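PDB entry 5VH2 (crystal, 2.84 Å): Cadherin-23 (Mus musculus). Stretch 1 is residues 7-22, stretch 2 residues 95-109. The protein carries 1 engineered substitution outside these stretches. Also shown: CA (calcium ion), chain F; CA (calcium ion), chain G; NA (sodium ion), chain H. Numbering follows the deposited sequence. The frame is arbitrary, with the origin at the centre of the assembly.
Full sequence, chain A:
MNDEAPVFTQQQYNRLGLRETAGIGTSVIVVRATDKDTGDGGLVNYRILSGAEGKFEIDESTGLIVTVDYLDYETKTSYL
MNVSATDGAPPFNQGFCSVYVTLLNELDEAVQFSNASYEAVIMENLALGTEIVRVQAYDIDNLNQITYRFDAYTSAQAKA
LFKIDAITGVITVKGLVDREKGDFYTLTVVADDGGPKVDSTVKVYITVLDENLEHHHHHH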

# COMPACT_ATOMS: atom_id res chain seq x y z
N VAL A 7 -13.08 26.74 23.36
CA VAL A 7 -11.81 26.08 23.62
C VAL A 7 -12.03 24.59 23.37
O VAL A 7 -12.94 23.99 23.97
N PHE A 8 -11.23 24.00 22.46
CA PHE A 8 -11.23 22.57 22.25
C PHE A 8 -10.73 21.85 23.50
O PHE A 8 -10.02 22.43 24.31
N THR A 9 -11.13 20.59 23.67
CA THR A 9 -10.62 19.80 24.82
C THR A 9 -9.18 19.37 24.66
O THR A 9 -8.59 18.91 25.62
N GLN A 10 -8.62 19.46 23.46
CA GLN A 10 -7.18 19.16 23.24
C GLN A 10 -6.57 20.14 22.22
O GLN A 10 -7.27 20.53 21.27
N GLN A 11 -5.30 20.52 22.42
CA GLN A 11 -4.55 21.35 21.46
C GLN A 11 -4.24 20.62 20.14
O GLN A 11 -4.44 21.17 19.06
N GLN A 12 -3.69 19.41 20.26
CA GLN A 12 -3.51 18.51 19.11
C GLN A 12 -4.24 17.21 19.43
O GLN A 12 -3.95 16.56 20.44
N TYR A 13 -5.20 16.85 18.57
CA TYR A 13 -5.81 15.53 18.65
C TYR A 13 -4.96 14.53 17.86
O TYR A 13 -4.27 14.92 16.89
N ASN A 14 -5.04 13.26 18.26
CA ASN A 14 -4.24 12.20 17.66
C ASN A 14 -5.08 11.01 17.28
O ASN A 14 -5.77 10.43 18.13
N ARG A 15 -5.00 10.64 16.01
CA ARG A 15 -5.43 9.32 15.58
C ARG A 15 -4.29 8.58 14.87
O ARG A 15 -3.94 8.93 13.73
N LEU A 16 -3.75 7.56 15.52
CA LEU A 16 -2.58 6.83 15.04
C LEU A 16 -2.99 5.46 14.52
O LEU A 16 -3.82 4.77 15.13
N GLY A 17 -2.42 5.05 13.39
CA GLY A 17 -2.65 3.71 12.87
C GLY A 17 -4.02 3.50 12.26
O GLY A 17 -4.61 2.42 12.38
N LEU A 18 -4.53 4.54 11.61
CA LEU A 18 -5.73 4.42 10.80
C LEU A 18 -5.39 3.54 9.61
O LEU A 18 -4.44 3.81 8.87
N ARG A 19 -6.17 2.49 9.42
CA ARG A 19 -5.89 1.51 8.38
C ARG A 19 -5.98 2.21 7.01
O ARG A 19 -7.02 2.81 6.71
N GLU A 20 -4.93 2.13 6.20
CA GLU A 20 -4.93 2.85 4.90
C GLU A 20 -6.04 2.36 3.96
O GLU A 20 -6.54 3.15 3.15
N THR A 21 -6.44 1.10 4.10
CA THR A 21 -7.55 0.54 3.30
C THR A 21 -8.92 0.78 3.93
O THR A 21 -9.91 0.18 3.50
N ALA A 22 -9.00 1.65 4.93
CA ALA A 22 -10.30 2.02 5.50
C ALA A 22 -11.26 2.53 4.42
O ALA A 22 -10.84 3.18 3.46
N GLY A 95 -12.01 29.37 18.06
CA GLY A 95 -11.03 28.57 18.80
C GLY A 95 -10.34 27.61 17.84
O GLY A 95 -10.80 27.41 16.72
N PHE A 96 -9.20 27.05 18.25
CA PHE A 96 -8.34 26.34 17.28
C PHE A 96 -7.69 25.12 17.88
O PHE A 96 -7.36 25.10 19.06
N CYS A 97 -7.52 24.10 17.05
CA CYS A 97 -6.71 22.91 17.36
C CYS A 97 -6.12 22.37 16.05
O CYS A 97 -6.45 22.86 14.95
N SER A 98 -5.31 21.32 16.15
CA SER A 98 -5.00 20.53 14.96
C SER A 98 -5.27 19.05 15.20
O SER A 98 -5.49 18.62 16.33
N VAL A 99 -5.30 18.27 14.13
CA VAL A 99 -5.61 16.86 14.21
C VAL A 99 -4.56 16.08 13.42
O VAL A 99 -4.36 16.31 12.22
N TYR A 100 -3.85 15.19 14.12
CA TYR A 100 -2.74 14.44 13.53
C TYR A 100 -3.26 13.05 13.26
O TYR A 100 -3.69 12.34 14.20
N VAL A 101 -3.28 12.69 11.97
CA VAL A 101 -3.63 11.32 11.55
C VAL A 101 -2.42 10.65 10.91
O VAL A 101 -1.85 11.19 9.97
N THR A 102 -2.00 9.50 11.44
CA THR A 102 -0.99 8.66 10.79
C THR A 102 -1.64 7.35 10.34
O THR A 102 -2.60 6.87 10.95
N LEU A 103 -1.14 6.83 9.23
CA LEU A 103 -1.75 5.68 8.56
C LEU A 103 -0.97 4.39 8.83
O LEU A 103 0.26 4.40 8.98
N LEU A 104 -1.69 3.28 8.86
CA LEU A 104 -1.11 1.97 9.07
C LEU A 104 -0.90 1.36 7.68
O LEU A 104 -1.85 1.16 6.93
N ASN A 105 0.35 1.10 7.32
CA ASN A 105 0.65 0.37 6.09
C ASN A 105 0.04 -1.02 6.15
O ASN A 105 0.23 -1.75 7.11
N GLU A 106 -0.76 -1.34 5.16
CA GLU A 106 -1.31 -2.67 5.01
C GLU A 106 -0.90 -3.21 3.66
O GLU A 106 -0.49 -2.45 2.78
N LEU A 107 -1.03 -4.52 3.50
CA LEU A 107 -0.65 -5.19 2.27
C LEU A 107 -1.72 -5.00 1.20
O LEU A 107 -2.63 -5.82 1.06
N ASP A 108 -1.58 -3.93 0.43
CA ASP A 108 -2.52 -3.56 -0.63
C ASP A 108 -1.85 -3.19 -1.97
O ASP A 108 -2.47 -2.56 -2.82
N GLU A 109 -0.59 -3.56 -2.15
CA GLU A 109 0.16 -3.15 -3.34
C GLU A 109 0.85 -4.33 -3.98
O GLU A 109 0.97 -5.37 -3.36

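Two parallel strands, residues 12-19 and 95-104, pair along their edges with a beta bulge between Arg15 and Leu18, and the contact passes from a sulfur-aromatic cluster at one end, through aliphatic packing, to a calcium site at the other. Main-chain hydrogen bonds such as Tyr100 N to Tyr13 O (2.8 Å) set the register; the paired residues place their side chains on the two faces in turn, until the bulge interrupts the pattern. At the start, Cys97 (chi1 p) points toward stretch 1 and is buried against two rings. Its SG sits 3.5 Å from the centroid of the Phe8 ring (chi1 m), almost on the ring normal, and meets the edge of the Tyr13 ring (chi1 m), with SG 3.8 Å from Tyr13 CE1. Tyr13 OH is 2.8 Å from Thr9 OG1, a hydrogen bond in which either hydroxyl could donate.

The face that carries Tyr13 continues with Val99, Arg15, Val101, Leu18 and Leu103. Buried Leu18 (t, p) brings CD2 to 3.8 Å from Val101 CG1 (Val101 is t) and to 4.0 Å from CD2 of Leu103 (m, t), whereas the end of Arg15 leads away from stretch 2. The other face carries Gln12, Asn14 and Tyr100 (t); Asn14 OD1 lies at the Tyr100 ring edge while accepting a hydrogen bond from Gln12 NE2 (2.6 Å). Leu16 points away, but its end comes back, with CD2 4.0 Å from Tyr100 CD2.

At the bulge Thr102 (p) holds OG1 3.3 Å from Gly17 N, a weak hydrogen bond; Gly17 has positive phi, which by itself favours glycine. Beyond it, Glu106 (m, t) points toward stretch 1. Its OE2 accepts from Thr21 N (3.1 Å) and, at a very short 2.4 Å, from Thr21 OG1 (chi1 p), while its OE1 forms a salt bridge with Arg19 NE at a long 3.4 Å, where the hydrogen bond is weak.

Glu20 (p, t) points sideways, but its end comes nearer to stretch 2, where OE2 accepts from Glu106 N (3.0 Å). The same OE2 binds the chain F calcium at 2.2 Å, alongside Asn105 OD1 (2.2 Å), Glu106 O (2.3 Å) and Asp108 OD1 (2.5 Å). Shared coordination therefore explains the crowding of oxygens: Glu20 OE2 and Asp108 OD1 are 3.1 Å apart without a hydrogen bond. The chain G calcium takes Glu20 OE1 (2.7 Å), Asp108 OD1 and OD2 (both 2.6 Å) and Glu109 OE1 (2.3 Å), so Glu20 and Asp108 (p) bridge both calcium ions.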

# COMPACT_ATOMS: atom_id res chain seq x y z
CB VAL A 7 -11.40 26.29 25.08
CG1 VAL A 7 -10.07 25.61 25.36
CG2 VAL A 7 -11.34 27.77 25.39
CB PHE A 8 -10.36 22.18 21.04
CG PHE A 8 -11.01 22.48 19.71
CD1 PHE A 8 -11.85 21.55 19.11
CD2 PHE A 8 -10.80 23.69 19.08
CE1 PHE A 8 -12.45 21.83 17.88
CE2 PHE A 8 -11.38 23.97 17.85
CZ PHE A 8 -12.22 23.04 17.25
CB THR A 9 -11.45 18.54 25.07
OG1 THR A 9 -11.36 17.69 23.93
CG2 THR A 9 -12.87 18.91 25.34
CB GLN A 10 -6.98 17.72 22.76
CG GLN A 10 -7.23 16.68 23.82
CD GLN A 10 -6.95 15.28 23.33
OE1 GLN A 10 -7.86 14.53 22.98
NE2 GLN A 10 -5.67 14.88 23.43
CB GLN A 11 -3.25 21.86 22.09
CG GLN A 11 -3.45 23.10 22.93
CD GLN A 11 -2.16 23.84 23.24
OE1 GLN A 11 -1.53 23.52 24.22
NE2 GLN A 11 -1.82 24.86 22.46
CB GLN A 12 -2.03 18.23 18.81
CG GLN A 12 -1.82 17.48 17.50
CD GLN A 12 -0.41 16.89 17.34
OE1 GLN A 12 0.59 17.61 17.14
NE2 GLN A 12 -0.33 15.58 17.43
CB TYR A 13 -7.23 15.55 18.12
CG TYR A 13 -8.22 16.33 18.97
CD1 TYR A 13 -8.42 17.69 18.80
CD2 TYR A 13 -9.01 15.67 19.93
CE1 TYR A 13 -9.37 18.39 19.55
CE2 TYR A 13 -9.95 16.35 20.70
CZ TYR A 13 -10.13 17.71 20.50
OH TYR A 13 -11.09 18.37 21.25
CB ASN A 14 -3.16 11.71 18.62
CG ASN A 14 -2.03 12.68 18.76
OD1 ASN A 14 -1.62 13.32 17.80
ND2 ASN A 14 -1.50 12.78 19.97
CB ARG A 15 -6.62 9.44 14.63
CG ARG A 15 -7.09 8.10 14.06
CD ARG A 15 -7.41 7.10 15.15
NE ARG A 15 -7.79 5.80 14.61
CZ ARG A 15 -8.96 5.52 14.05
NH1 ARG A 15 -9.19 4.28 13.63
NH2 ARG A 15 -9.86 6.47 13.83
CB LEU A 16 -1.54 6.66 16.15
CG LEU A 16 -1.29 7.94 16.98
CD1 LEU A 16 -0.39 7.71 18.18
CD2 LEU A 16 -0.77 9.05 16.08
CB LEU A 18 -6.18 5.80 10.31
CG LEU A 18 -7.40 5.90 9.40
CD1 LEU A 18 -8.64 5.49 10.14
CD2 LEU A 18 -7.60 7.32 8.91
CB ARG A 19 -6.91 0.37 8.46
CG ARG A 19 -6.87 -0.43 9.77
CD ARG A 19 -7.92 -1.49 9.87
NE ARG A 19 -7.80 -2.51 8.83
CZ ARG A 19 -8.41 -3.70 8.87
NH1 ARG A 19 -9.18 -4.08 9.90
NH2 ARG A 19 -8.24 -4.56 7.87
CB GLU A 20 -3.56 2.81 4.20
CG GLU A 20 -3.16 1.44 3.72
CD GLU A 20 -2.02 1.43 2.72
OE1 GLU A 20 -1.96 2.29 1.80
OE2 GLU A 20 -1.18 0.50 2.84
CB THR A 21 -7.40 -0.99 3.05
OG1 THR A 21 -7.46 -1.71 4.29
CG2 THR A 21 -6.09 -1.31 2.33
CB ALA A 22 -10.12 3.06 6.59
CB PHE A 96 -7.24 27.27 16.76
CG PHE A 96 -7.75 28.53 16.09
CD1 PHE A 96 -8.07 28.54 14.72
CD2 PHE A 96 -7.89 29.69 16.81
CE1 PHE A 96 -8.53 29.69 14.12
CE2 PHE A 96 -8.31 30.86 16.21
CZ PHE A 96 -8.63 30.86 14.86
CB CYS A 97 -7.56 21.83 18.03
SG CYS A 97 -8.85 21.12 16.98
CB SER A 98 -3.57 20.79 14.50
OG SER A 98 -3.40 22.15 14.11
CB VAL A 99 -7.02 16.57 13.66
CG1 VAL A 99 -7.34 15.07 13.74
CG2 VAL A 99 -8.06 17.35 14.45
CB TYR A 100 -1.55 14.43 14.51
CG TYR A 100 -0.28 13.68 14.10
CD1 TYR A 100 0.42 14.02 12.93
CD2 TYR A 100 0.30 12.74 14.95
CE1 TYR A 100 1.60 13.36 12.57
CE2 TYR A 100 1.47 12.08 14.62
CZ TYR A 100 2.12 12.38 13.41
OH TYR A 100 3.30 11.72 13.04
CB VAL A 101 -4.79 11.34 10.54
CG1 VAL A 101 -5.23 9.92 10.21
CG2 VAL A 101 -5.97 12.13 11.10
CB THR A 102 0.20 8.32 11.71
OG1 THR A 102 -0.23 7.45 12.74
CG2 THR A 102 0.79 9.53 12.33
CB LEU A 103 -1.77 5.90 7.05
CG LEU A 103 -2.64 7.01 6.47
CD1 LEU A 103 -2.79 6.80 4.98
CD2 LEU A 103 -4.01 6.99 7.12
CB LEU A 104 -2.06 1.12 9.92
CG LEU A 104 -1.88 -0.40 9.99
CD1 LEU A 104 -0.52 -0.76 10.52
CD2 LEU A 104 -2.95 -0.99 10.89
CB ASN A 105 2.15 0.28 5.89
CG ASN A 105 2.52 -0.31 4.54
OD1 ASN A 105 1.72 -0.31 3.58
ND2 ASN A 105 3.75 -0.81 4.44
CB GLU A 106 -2.82 -2.62 5.06
CG GLU A 106 -3.43 -1.95 6.27
CD GLU A 106 -4.92 -2.23 6.34
OE1 GLU A 106 -5.29 -3.36 6.75
OE2 GLU A 106 -5.72 -1.35 5.94
CB LEU A 107 -0.43 -6.66 2.56
CG LEU A 107 0.35 -7.45 1.51
CD1 LEU A 107 1.85 -7.16 1.50
CD2 LEU A 107 0.10 -8.92 1.78
CB ASP A 108 -3.37 -2.38 -0.15
CG ASP A 108 -2.57 -1.10 0.05
OD1 ASP A 108 -1.33 -1.15 0.26
OD2 ASP A 108 -3.16 -0.01 0.01
CB GLU A 109 1.20 -2.07 -3.01
CG GLU A 109 0.67 -0.81 -2.38
CD GLU A 109 -0.15 0.02 -3.33
OE1 GLU A 109 -0.71 1.03 -2.87
OE2 GLU A 109 -0.24 -0.32 -4.52
CA CA F . 0.49 -0.60 1.82
CA CA G . -1.04 1.34 -0.58
NA NA H . 3.07 -5.84 -2.41